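Local coordinates for superoxide dismutase [Mn/Fe] (Aeropyrum pernix, PDB 3AK3) that catalyses the dismutation of superoxide to oxygen and hydrogen peroxide, using a bound iron ion in this form of the enzyme, at the interface of chains A and B. Sequence-based numbering; all coordinates share one arbitrary frame. Chains: chain A/B, Superoxide dismutase [Mn/Fe].

The interface of chains A and B. Residues chain A 136, 143, 155-156, 158; chain B 7, 69-70, 73.
The phenol oxygen OH of B:Tyr7 is gripped by two side chains of chain A. It donates a hydrogen bond to carboxylate oxygen OD1 of A:Asp136, 2.6 Å away, and accepts one from NE of A:Arg143 at 3.0 Å. NH1 of the same guanidinium adds a weak bond. The guanidinium and the phenol ring stand steeply to each other, 78° apart. A:Asp136 OD1 lies at the ring edge of B:Tyr7, in its plane.

The other carboxylate oxygen, OD2 of A:Asp136, accepts a hydrogen bond from OH of B:Tyr73 at 2.7 Å. Each phenol thus takes one oxygen, and both hydroxyls approach from out of the carboxylate plane. The ring of B:Tyr73 is nearly perpendicular to that plane, at 85°. A:Arg143 NH1 and A:Asp136 OD1 also form a long salt bridge of 3.9 Å within chain A. The two hydrogen bonds and the nearby guanidinium probably stabilise a negative charge on the carboxylate.

Apolar groups pack beside this network. CD2 of A:Leu158 meets CZ of B:Tyr73 at 3.5 Å, while its other methyl, CD1, touches CE1 of B:Phe69. The chain of A:Arg143 bends at chi2 (-71°), and its CD rests 3.7 Å from CZ of B:Phe69.

A:Thr155 crosses B:Tyr73 at about a right angle, with its CB near CD1 of the ring. Its hydroxyl OG1 donates a hydrogen bond to the backbone O of A:Ala156, within chain A. Its CG2 lies 3.4 Å from the backbone O of B:Ser70.

Helix 62-82 and the loop residue B:Tyr7 of one subunit meet strands 129-136 and 141-148 and the loop residues A:Thr155, A:Ala156 and A:Leu158 of the other. The two-fold-related patches likely help hold the subunits together.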
loop_
_atom_site.group_PDB
_atom_site.type_symbol
_atom_site.label_atom_id
_atom_site.label_comp_id
_atom_site.label_asym_id
_atom_site.label_seq_id
_atom_site.Cartn_x
_atom_site.Cartn_y
_atom_site.Cartn_z
ATOM N N ASP A 136 14.682 -17.553 5.422
ATOM C CA ASP A 136 14.715 -16.584 6.508
ATOM C C ASP A 136 16.071 -16.617 7.205
ATOM O O ASP A 136 16.401 -17.608 7.849
ATOM C CB ASP A 136 13.579 -16.870 7.503
ATOM C CG ASP A 136 13.666 -16.030 8.777
ATOM O OD1 ASP A 136 12.921 -16.356 9.723
ATOM O OD2 ASP A 136 14.447 -15.046 8.841
ATOM N N ARG A 143 10.213 -19.760 4.552
ATOM C CA ARG A 143 8.960 -19.067 4.819
ATOM C C ARG A 143 8.228 -18.840 3.508
ATOM O O ARG A 143 8.857 -18.652 2.463
ATOM C CB ARG A 143 9.220 -17.702 5.466
ATOM C CG ARG A 143 9.875 -17.730 6.851
ATOM C CD ARG A 143 8.922 -18.233 7.940
ATOM N NE ARG A 143 9.528 -18.222 9.272
ATOM C CZ ARG A 143 10.109 -19.268 9.856
ATOM N NH1 ARG A 143 10.631 -19.141 11.074
ATOM N NH2 ARG A 143 10.185 -20.433 9.225
ATOM N N THR A 155 9.594 -7.927 2.764
ATOM C CA THR A 155 10.301 -7.483 3.958
ATOM C C THR A 155 11.801 -7.541 3.706
ATOM O O THR A 155 12.276 -8.226 2.806
ATOM C CB THR A 155 9.977 -8.384 5.158
ATOM O OG1 THR A 155 10.683 -9.616 5.032
ATOM C CG2 THR A 155 8.487 -8.687 5.233
ATOM N N ALA A 156 12.555 -6.830 4.537
ATOM C CA ALA A 156 13.984 -7.082 4.609
ATOM C C ALA A 156 14.295 -8.523 5.057
ATOM O O ALA A 156 13.446 -9.223 5.631
ATOM C CB ALA A 156 14.616 -6.107 5.583
ATOM N N LEU A 158 14.414 -11.719 4.319
ATOM C CA LEU A 158 13.958 -12.865 3.538
ATOM C C LEU A 158 14.541 -12.877 2.139
ATOM O O LEU A 158 14.478 -11.874 1.418
ATOM C CB LEU A 158 12.424 -12.927 3.462
ATOM C CG LEU A 158 11.615 -12.892 4.761
ATOM C CD1 LEU A 158 10.107 -12.878 4.520
ATOM C CD2 LEU A 158 12.009 -14.023 5.717
ATOM N N TYR B 7 10.678 -16.575 16.783
ATOM C CA TYR B 7 11.441 -15.348 16.948
ATOM C C TYR B 7 11.504 -14.977 18.415
ATOM O O TYR B 7 10.606 -15.318 19.202
ATOM C CB TYR B 7 10.813 -14.217 16.118
ATOM C CG TYR B 7 10.722 -14.614 14.666
ATOM C CD1 TYR B 7 9.514 -15.009 14.105
ATOM C CD2 TYR B 7 11.863 -14.651 13.867
ATOM C CE1 TYR B 7 9.444 -15.409 12.783
ATOM C CE2 TYR B 7 11.803 -15.053 12.543
ATOM C CZ TYR B 7 10.589 -15.417 12.008
ATOM O OH TYR B 7 10.525 -15.836 10.707
ATOM N N PHE B 69 2.147 -11.935 9.068
ATOM C CA PHE B 69 3.536 -12.387 9.166
ATOM C C PHE B 69 4.440 -11.315 8.584
ATOM O O PHE B 69 5.463 -10.968 9.175
ATOM C CB PHE B 69 3.776 -13.714 8.416
ATOM C CG PHE B 69 5.228 -14.063 8.300
ATOM C CD1 PHE B 69 5.923 -13.868 7.103
ATOM C CD2 PHE B 69 5.917 -14.521 9.411
ATOM C CE1 PHE B 69 7.293 -14.158 7.019
ATOM C CE2 PHE B 69 7.278 -14.805 9.335
ATOM C CZ PHE B 69 7.958 -14.626 8.147
ATOM N N SER B 70 4.096 -10.839 7.393
ATOM C CA SER B 70 4.912 -9.826 6.703
ATOM C C SER B 70 5.164 -8.592 7.563
ATOM O O SER B 70 6.303 -8.220 7.762
ATOM C CB SER B 70 4.276 -9.436 5.355
ATOM O OG SER B 70 4.847 -8.233 4.824
ATOM N N TYR B 73 7.066 -9.739 10.978
ATOM C CA TYR B 73 8.435 -10.142 10.688
ATOM C C TYR B 73 9.274 -8.919 10.310
ATOM O O TYR B 73 10.383 -8.748 10.811
ATOM C CB TYR B 73 8.511 -11.189 9.576
ATOM C CG TYR B 73 9.925 -11.537 9.230
ATOM C CD1 TYR B 73 10.628 -10.816 8.261
ATOM C CD2 TYR B 73 10.582 -12.567 9.896
ATOM C CE1 TYR B 73 11.943 -11.126 7.944
ATOM C CE2 TYR B 73 11.901 -12.883 9.592
ATOM C CZ TYR B 73 12.576 -12.154 8.614
ATOM O OH TYR B 73 13.870 -12.463 8.307
#